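Local structure of integron cassette protein Vpc_cass2 (Vibrio paracholerae, 3JRT) at residues T43-V48 and Y76-N81; A56-R59 and T65-Q68; N111-K116 and L160-P165. The protein is of unknown function; it is encoded by a mobile integron gene cassette and forms an all-helical assembly of two chains. All coordinates share one frame; numbering follows the deposited sequence.

Interaction 1. Residues T43-V48 and Y76-N81; sequences TIAVTV and YSIVIN
Ala45 and Ile78 have the nearest CA atoms of the two segments, 6.5 Å apart, and both side chains start out toward the opposite helix. The axes of the two short segments approach to 9.2 Å, with their N-to-C directions 157° apart, so the pair is antiparallel with a moderate tilt.

The tight part is one apolar touch, Ala45 CB against Ile78 CG1 at 3.7 Å. Ile78 offers this branch because CG1 stands anti to its carbonyl carbon (chi1 -69°), and the chain then runs on to CD1, which reaches Val46 CG2 at 4.2 Å. The small methyl of Ala45 probably helps the axes to lie this near each other.

Away from this point the contact slackens. Ser77 OG comes only to 4.2 Å from Ala45 CB, a van der Waals neighbour, and no hydrogen bond joins the segments. The hydrogen bonds of Asn81 and Thr47 stay within their own helices. Asn81 ND2 returns to Ser77 O at 3.0 Å, standing above the carbonyl plane, while Asn81 N reaches the same oxygen from the opposite face. Thr47 OG1 and Thr47 N share Thr43 O in the same two-faced manner. Just 131 Å² is buried in all.

Helices 27-53 and 64-91 thus form an antiparallel hairpin pair in the core. Helix 157-163 packs on Val46, helix 140-151 reaches Ile78 through Met150, and the second subunit lays its Leu73 on Ser77 and its Ile70 on Ile44.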
loop_
_atom_site.group_PDB
_atom_site.type_symbol
_atom_site.label_atom_id
_atom_site.label_comp_id
_atom_site.label_asym_id
_atom_site.label_seq_id
_atom_site.Cartn_x
_atom_site.Cartn_y
_atom_site.Cartn_z
ATOM N N THR A 43 9.300 5.637 6.179
ATOM C CA THR A 43 9.867 5.248 7.462
ATOM C C THR A 43 9.059 4.120 8.091
ATOM O O THR A 43 9.621 3.185 8.638
ATOM C CB THR A 43 9.943 6.466 8.424
ATOM O OG1 THR A 43 10.835 7.433 7.873
ATOM C CG2 THR A 43 10.420 6.066 9.835
ATOM N N ILE A 44 7.736 4.201 8.010
ATOM C CA ILE A 44 6.910 3.212 8.677
ATOM C C ILE A 44 6.918 1.841 7.955
ATOM O O ILE A 44 6.933 0.803 8.589
ATOM C CB ILE A 44 5.474 3.711 8.924
ATOM C CG1 ILE A 44 4.763 2.757 9.875
ATOM C CG2 ILE A 44 4.682 3.815 7.615
ATOM C CD1 ILE A 44 5.325 2.792 11.280
ATOM N N ALA A 45 6.918 1.859 6.635
ATOM C CA ALA A 45 6.995 0.641 5.847
ATOM C C ALA A 45 8.256 -0.169 6.187
ATOM O O ALA A 45 8.201 -1.388 6.334
ATOM C CB ALA A 45 6.955 0.981 4.356
ATOM N N VAL A 46 9.382 0.520 6.327
ATOM C CA VAL A 46 10.647 -0.113 6.704
ATOM C C VAL A 46 10.585 -0.642 8.134
ATOM O O VAL A 46 10.983 -1.778 8.395
ATOM C CB VAL A 46 11.836 0.889 6.555
ATOM C CG1 VAL A 46 13.108 0.351 7.222
ATOM C CG2 VAL A 46 12.080 1.191 5.095
ATOM N N THR A 47 10.060 0.180 9.051
ATOM C CA THR A 47 9.935 -0.201 10.460
ATOM C C THR A 47 9.043 -1.435 10.634
ATOM O O THR A 47 9.390 -2.387 11.332
ATOM C CB THR A 47 9.355 0.949 11.321
ATOM O OG1 THR A 47 10.246 2.064 11.301
ATOM C CG2 THR A 47 9.163 0.488 12.770
ATOM N N VAL A 48 7.880 -1.412 10.008
ATOM C CA VAL A 48 6.985 -2.559 10.088
ATOM C C VAL A 48 7.653 -3.841 9.585
ATOM O O VAL A 48 7.578 -4.881 10.224
ATOM C CB VAL A 48 5.708 -2.303 9.285
ATOM C CG1 VAL A 48 4.918 -3.597 9.128
ATOM C CG2 VAL A 48 4.854 -1.240 9.997
ATOM N N TYR A 76 5.117 -2.759 -1.522
ATOM C CA TYR A 76 4.229 -1.948 -2.356
ATOM C C TYR A 76 4.219 -0.488 -1.888
ATOM O O TYR A 76 4.237 0.449 -2.685
ATOM C CB TYR A 76 2.807 -2.519 -2.373
ATOM C CG TYR A 76 2.676 -3.767 -3.236
ATOM C CD1 TYR A 76 3.633 -4.072 -4.177
ATOM C CD2 TYR A 76 1.579 -4.624 -3.117
ATOM C CE1 TYR A 76 3.530 -5.202 -4.980
ATOM C CE2 TYR A 76 1.466 -5.767 -3.907
ATOM C CZ TYR A 76 2.455 -6.043 -4.839
ATOM O OH TYR A 76 2.371 -7.143 -5.651
ATOM N N SER A 77 4.224 -0.291 -0.583
ATOM C CA SER A 77 4.157 1.058 -0.079
ATOM C C SER A 77 5.478 1.781 -0.409
ATOM O O SER A 77 5.488 2.920 -0.885
ATOM C CB SER A 77 3.881 1.043 1.430
ATOM O OG SER A 77 3.870 2.361 1.936
ATOM N N ILE A 78 6.595 1.124 -0.132
ATOM C CA ILE A 78 7.903 1.668 -0.520
ATOM C C ILE A 78 7.977 2.025 -2.014
ATOM O O ILE A 78 8.418 3.114 -2.369
ATOM C CB ILE A 78 9.023 0.694 -0.140
ATOM C CG1 ILE A 78 9.154 0.645 1.391
ATOM C CG2 ILE A 78 10.344 1.067 -0.838
ATOM C CD1 ILE A 78 9.993 -0.535 1.876
ATOM N N VAL A 79 7.529 1.137 -2.899
ATOM C CA VAL A 79 7.662 1.446 -4.317
ATOM C C VAL A 79 6.733 2.581 -4.739
ATOM O O VAL A 79 7.115 3.444 -5.528
ATOM C CB VAL A 79 7.566 0.185 -5.251
ATOM C CG1 VAL A 79 8.646 -0.849 -4.846
ATOM C CG2 VAL A 79 6.156 -0.443 -5.235
ATOM N N ILE A 80 5.517 2.587 -4.206
ATOM C CA ILE A 80 4.592 3.679 -4.487
ATOM C C ILE A 80 5.219 5.010 -4.076
ATOM O O ILE A 80 5.143 5.990 -4.798
ATOM C CB ILE A 80 3.231 3.472 -3.786
ATOM C CG1 ILE A 80 2.363 2.486 -4.584
ATOM C CG2 ILE A 80 2.507 4.824 -3.561
ATOM C CD1 ILE A 80 1.222 1.856 -3.733
ATOM N N ASN A 81 5.872 5.035 -2.926
ATOM C CA ASN A 81 6.457 6.279 -2.454
ATOM C C ASN A 81 7.773 6.678 -3.117
ATOM O O ASN A 81 8.036 7.860 -3.317
ATOM C CB ASN A 81 6.554 6.277 -0.943
ATOM C CG ASN A 81 5.204 6.520 -0.308
ATOM O OD1 ASN A 81 4.669 7.607 -0.405
ATOM N ND2 ASN A 81 4.627 5.498 0.276
#

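Interaction 2. Residues A56-R59 and T65-Q68; sequences AFLR and TKRQ
Arg67 reaches from the first turns of helix 64-91 to the carbonyl of Leu58 and the CG methylene of Arg59, closing the turn of a helical hairpin whose other arm is helix 27-53. The connection carries a short 3-10 segment, 56-59, in which Arg59 N bonds to Ala56 O at 3.0 Å. Leu58 and Arg67 have the nearest CA atoms across the contact, 6.1 Å apart.

The Arg67 chain is extended from CG to NE, with CG anti to the backbone N (chi1 -174°), and it runs along the Leu58 carbonyl. CB lies 3.5 Å from Leu58 O, and CG is a little farther from that oxygen. CD makes the closest approach, 3.1 Å to Leu58 O, a contact of a carbon with a carbonyl oxygen. At NE the partner changes: Arg59 CG sits 3.7 Å away, over one face of the Arg67 guanidinium, and CZ comes under the same methylene. The final turn, chi4 -92°, swings the flat head out of the line of its own chain.

The two arginine side chains cross obliquely, their guanidinium planes 80° apart, with Arg59 NE 4.3 Å from Arg67 NH2. Glu53, on helix 27-53, takes both: its OE2 forms a salt bridge with Arg67 NE and its OE1 one with Arg59 NH2. A shared carboxylate of this kind would be expected to offset much of their mutual repulsion.

On the flank of the turn, buried Leu58 projects toward the helix and meets the aliphatic part of Lys66, which also packs on Ile44 of the second subunit. There the Leu58 CD2 methyl stands 4.2 Å from Lys66 CD.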
loop_
_atom_site.group_PDB
_atom_site.type_symbol
_atom_site.label_atom_id
_atom_site.label_comp_id
_atom_site.label_asym_id
_atom_site.label_seq_id
_atom_site.Cartn_x
_atom_site.Cartn_y
_atom_site.Cartn_z
ATOM N N ALA A 56 11.386 -14.574 14.247
ATOM C CA ALA A 56 12.000 -15.735 13.596
ATOM C C ALA A 56 11.018 -16.805 13.122
ATOM O O ALA A 56 11.196 -17.372 12.040
ATOM C CB ALA A 56 13.081 -16.361 14.499
ATOM N N PHE A 57 9.985 -17.080 13.916
ATOM C CA PHE A 57 9.055 -18.145 13.545
ATOM C C PHE A 57 8.362 -17.886 12.195
ATOM O O PHE A 57 7.894 -18.825 11.541
ATOM C CB PHE A 57 8.033 -18.418 14.655
ATOM C CG PHE A 57 7.009 -17.342 14.812
ATOM C CD1 PHE A 57 5.792 -17.429 14.152
ATOM C CD2 PHE A 57 7.259 -16.244 15.626
ATOM C CE1 PHE A 57 4.842 -16.432 14.289
ATOM C CE2 PHE A 57 6.312 -15.248 15.774
ATOM C CZ PHE A 57 5.102 -15.335 15.103
ATOM N N LEU A 58 8.325 -16.624 11.768
ATOM C CA LEU A 58 7.675 -16.280 10.513
ATOM C C LEU A 58 8.444 -16.758 9.284
ATOM O O LEU A 58 7.928 -16.708 8.169
ATOM C CB LEU A 58 7.371 -14.783 10.420
ATOM C CG LEU A 58 6.218 -14.377 11.331
ATOM C CD1 LEU A 58 5.919 -12.877 11.225
ATOM C CD2 LEU A 58 4.969 -15.227 11.018
ATOM N N ARG A 59 9.662 -17.242 9.487
ATOM C CA ARG A 59 10.455 -17.772 8.379
ATOM C C ARG A 59 10.236 -19.275 8.178
ATOM O O ARG A 59 10.867 -19.898 7.323
ATOM C CB ARG A 59 11.945 -17.459 8.577
ATOM C CG ARG A 59 12.282 -15.987 8.358
ATOM C CD ARG A 59 13.696 -15.669 8.785
ATOM N NE ARG A 59 13.927 -14.228 8.837
ATOM C CZ ARG A 59 15.082 -13.672 9.193
ATOM N NH1 ARG A 59 16.110 -14.444 9.530
ATOM N NH2 ARG A 59 15.210 -12.349 9.214
ATOM N N THR A 65 3.161 -17.926 3.275
ATOM C CA THR A 65 2.131 -17.073 2.692
ATOM C C THR A 65 1.985 -15.789 3.484
ATOM O O THR A 65 1.976 -14.688 2.911
ATOM C CB THR A 65 0.767 -17.783 2.651
ATOM O OG1 THR A 65 0.931 -19.072 2.049
ATOM C CG2 THR A 65 -0.233 -16.972 1.841
ATOM N N LYS A 66 1.862 -15.931 4.803
ATOM C CA LYS A 66 1.693 -14.770 5.658
ATOM C C LYS A 66 2.921 -13.880 5.532
ATOM O O LYS A 66 2.812 -12.679 5.306
ATOM C CB LYS A 66 1.491 -15.173 7.118
ATOM C CG LYS A 66 1.632 -13.984 8.062
ATOM C CD LYS A 66 1.187 -14.340 9.466
ATOM C CE LYS A 66 1.297 -13.118 10.382
ATOM N NZ LYS A 66 0.719 -13.370 11.734
ATOM N N ARG A 67 4.100 -14.477 5.654
ATOM C CA ARG A 67 5.314 -13.687 5.530
ATOM C C ARG A 67 5.367 -12.937 4.196
ATOM O O ARG A 67 5.678 -11.766 4.165
ATOM C CB ARG A 67 6.552 -14.561 5.716
ATOM C CG ARG A 67 7.836 -13.783 5.733
ATOM C CD ARG A 67 9.027 -14.641 6.177
ATOM N NE ARG A 67 10.260 -13.870 6.136
ATOM C CZ ARG A 67 11.058 -13.820 5.079
ATOM N NH1 ARG A 67 10.758 -14.527 4.001
ATOM N NH2 ARG A 67 12.157 -13.082 5.105
ATOM N N GLN A 68 5.065 -13.617 3.094
ATOM C CA GLN A 68 5.028 -12.945 1.800
ATOM C C GLN A 68 4.044 -11.773 1.788
ATOM O O GLN A 68 4.280 -10.739 1.162
ATOM C CB GLN A 68 4.672 -13.945 0.682
ATOM C CG GLN A 68 5.814 -14.794 0.222
ATOM C CD GLN A 68 5.395 -15.876 -0.803
ATOM O OE1 GLN A 68 6.171 -16.802 -1.102
ATOM N NE2 GLN A 68 4.167 -15.764 -1.333
#

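Interaction 3. Residues N111-K116 and L160-P165; sequences NNEINK and LDWICP
The indole of Trp162 presents the outer rim of its six-membered ring to helix 104-116. Ile114 CG1 sits at the ring edge, near its plane, 4.0 Å from Trp162 CH2. Glu113 CB approaches obliquely and comes closer, 3.6 Å from Trp162 CZ2. Other aromatic rings also meet the indole: Tyr110 and Phe159, both with their planes at shallow angles to it.

The indole covers the distance between backbones whose nearest CA atoms, those of Glu113 and Trp162, are 10.5 Å apart. Its CG is anti to the backbone N (chi1 -180°), which carries the ring outward from helix 157-163. Trp162 correspondingly loses more surface than any other residue here, 64 Å² of the 117 Å² buried in total.

Glu113 contributes its methylenes: besides CB, CG lies 4.0 Å from Trp162 CZ2. A bend at chi2 (-79°) then turns the carboxylate, whose plane stands 82° from that of the ring. Ile114 crosses the indole at about a right angle, and its side chain also packs on Arg83, Tyr85 and Val86 of helix 64-91.

No hydrogen bond links the segments. The arrangement is helix-to-helix packing in an all-alpha fold, with one tryptophan on the last turn of helix 157-163 reaching helix 104-116 with the CZ2-CH2 side of its six-membered ring.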
loop_
_atom_site.group_PDB
_atom_site.type_symbol
_atom_site.label_atom_id
_atom_site.label_comp_id
_atom_site.label_asym_id
_atom_site.label_seq_id
_atom_site.Cartn_x
_atom_site.Cartn_y
_atom_site.Cartn_z
ATOM N N ASN A 111 17.071 10.584 -6.961
ATOM C CA ASN A 111 16.157 10.491 -8.084
ATOM C C ASN A 111 16.657 9.459 -9.095
ATOM O O ASN A 111 15.884 8.657 -9.623
ATOM C CB ASN A 111 15.975 11.863 -8.737
ATOM C CG ASN A 111 14.881 11.869 -9.785
ATOM O OD1 ASN A 111 15.079 11.423 -10.915
ATOM N ND2 ASN A 111 13.722 12.368 -9.414
ATOM N N ASN A 112 17.963 9.452 -9.334
ATOM C CA ASN A 112 18.524 8.579 -10.359
ATOM C C ASN A 112 18.573 7.111 -9.944
ATOM O O ASN A 112 18.277 6.212 -10.740
ATOM C CB ASN A 112 19.910 9.054 -10.775
ATOM C CG ASN A 112 20.299 8.549 -12.143
ATOM O OD1 ASN A 112 19.456 8.435 -13.034
ATOM N ND2 ASN A 112 21.578 8.239 -12.320
ATOM N N GLU A 113 18.954 6.875 -8.696
ATOM C CA GLU A 113 18.966 5.529 -8.152
ATOM C C GLU A 113 17.611 4.857 -8.363
ATOM O O GLU A 113 17.523 3.735 -8.861
ATOM C CB GLU A 113 19.289 5.582 -6.669
ATOM C CG GLU A 113 20.626 6.216 -6.364
ATOM C CD GLU A 113 21.776 5.271 -6.604
ATOM O OE1 GLU A 113 22.636 5.170 -5.705
ATOM O OE2 GLU A 113 21.818 4.625 -7.678
ATOM N N ILE A 114 16.551 5.563 -7.997
ATOM C CA ILE A 114 15.206 5.029 -8.157
ATOM C C ILE A 114 14.863 4.646 -9.598
ATOM O O ILE A 114 14.325 3.568 -9.843
ATOM C CB ILE A 114 14.160 6.002 -7.624
ATOM C CG1 ILE A 114 14.249 6.074 -6.094
ATOM C CG2 ILE A 114 12.793 5.554 -8.060
ATOM C CD1 ILE A 114 13.612 7.351 -5.477
ATOM N N ASN A 115 15.156 5.523 -10.552
ATOM C CA ASN A 115 14.912 5.172 -11.944
ATOM C C ASN A 115 15.746 3.970 -12.377
ATOM O O ASN A 115 15.272 3.107 -13.111
ATOM C CB ASN A 115 15.202 6.357 -12.864
ATOM C CG ASN A 115 14.192 7.478 -12.716
ATOM O OD1 ASN A 115 12.981 7.249 -12.681
ATOM N ND2 ASN A 115 14.690 8.706 -12.641
ATOM N N LYS A 116 16.995 3.923 -11.927
ATOM C CA LYS A 116 17.895 2.840 -12.304
ATOM C C LYS A 116 17.325 1.492 -11.897
ATOM O O LYS A 116 17.467 0.498 -12.617
ATOM C CB LYS A 116 19.252 3.021 -11.636
ATOM C CG LYS A 116 20.098 4.113 -12.243
ATOM C CD LYS A 116 21.491 4.097 -11.653
ATOM C CE LYS A 116 22.375 5.128 -12.316
ATOM N NZ LYS A 116 23.738 5.124 -11.726
ATOM N N LEU A 160 17.025 -1.437 2.578
ATOM C CA LEU A 160 16.241 -0.873 3.678
ATOM C C LEU A 160 17.002 0.278 4.352
ATOM O O LEU A 160 16.427 1.325 4.640
ATOM C CB LEU A 160 15.887 -1.950 4.707
ATOM C CG LEU A 160 14.871 -3.013 4.275
ATOM C CD1 LEU A 160 14.514 -3.949 5.431
ATOM C CD2 LEU A 160 13.596 -2.384 3.693
ATOM N N ASP A 161 18.293 0.075 4.607
ATOM C CA ASP A 161 19.105 1.105 5.258
ATOM C C ASP A 161 19.236 2.327 4.370
ATOM O O ASP A 161 19.350 3.452 4.850
ATOM C CB ASP A 161 20.494 0.569 5.613
ATOM C CG ASP A 161 20.524 -0.101 6.965
ATOM O OD1 ASP A 161 19.470 -0.136 7.634
ATOM O OD2 ASP A 161 21.595 -0.598 7.356
ATOM N N TRP A 162 19.220 2.086 3.066
ATOM C CA TRP A 162 19.260 3.152 2.083
ATOM C C TRP A 162 17.965 3.968 2.086
ATOM O O TRP A 162 17.987 5.164 1.822
ATOM C CB TRP A 162 19.506 2.557 0.700
ATOM C CG TRP A 162 19.572 3.553 -0.413
ATOM C CD1 TRP A 162 20.665 4.291 -0.800
ATOM C CD2 TRP A 162 18.520 3.897 -1.316
ATOM N NE1 TRP A 162 20.347 5.078 -1.881
ATOM C CE2 TRP A 162 19.037 4.857 -2.217
ATOM C CE3 TRP A 162 17.196 3.481 -1.459
ATOM C CZ2 TRP A 162 18.273 5.405 -3.245
ATOM C CZ3 TRP A 162 16.430 4.045 -2.466
ATOM C CH2 TRP A 162 16.972 4.996 -3.348
ATOM N N ILE A 163 16.837 3.315 2.352
ATOM C CA ILE A 163 15.575 4.031 2.486
ATOM C C ILE A 163 15.564 4.779 3.810
ATOM O O ILE A 163 15.411 5.993 3.858
ATOM C CB ILE A 163 14.369 3.083 2.503
ATOM C CG1 ILE A 163 14.233 2.325 1.181
ATOM C CG2 ILE A 163 13.089 3.873 2.806
ATOM C CD1 ILE A 163 13.892 3.216 0.013
ATOM N N CYS A 164 15.737 4.028 4.889
ATOM C CA CYS A 164 15.638 4.581 6.217
ATOM C C CYS A 164 16.350 3.693 7.229
ATOM O O CYS A 164 15.804 2.672 7.640
ATOM C CB CYS A 164 14.171 4.693 6.602
ATOM S SG CYS A 164 13.866 5.596 8.153
ATOM N N PRO A 165 17.553 4.106 7.664
ATOM C CA PRO A 165 18.381 3.382 8.636
ATOM C C PRO A 165 17.813 3.532 10.044
ATOM O O PRO A 165 17.072 4.474 10.286
ATOM C CB PRO A 165 19.727 4.117 8.572
ATOM C CG PRO A 165 19.515 5.353 7.667
ATOM C CD PRO A 165 18.053 5.469 7.413
#

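In the fold
Interactions 1 and 2 both use helix 64-91, and interaction 2 is nested inside the chain loop that interaction 1 closes: one lies in the core of the hairpin, the other at its turn, their centres 18 Å apart. Interaction 3 follows later in the chain, yet its centre is only 12 Å from that of interaction 1, and the two touch. Val46 CG2 packs on Ile163 CG2 at 3.7 Å, and Thr43 OG1 lies 3.6 Å from Cys164 SG. Segment 43-48 is thereby packed against both 76-81 and 160-165. Interaction 2 stands apart from interaction 3, with nearest atoms about 9 Å apart.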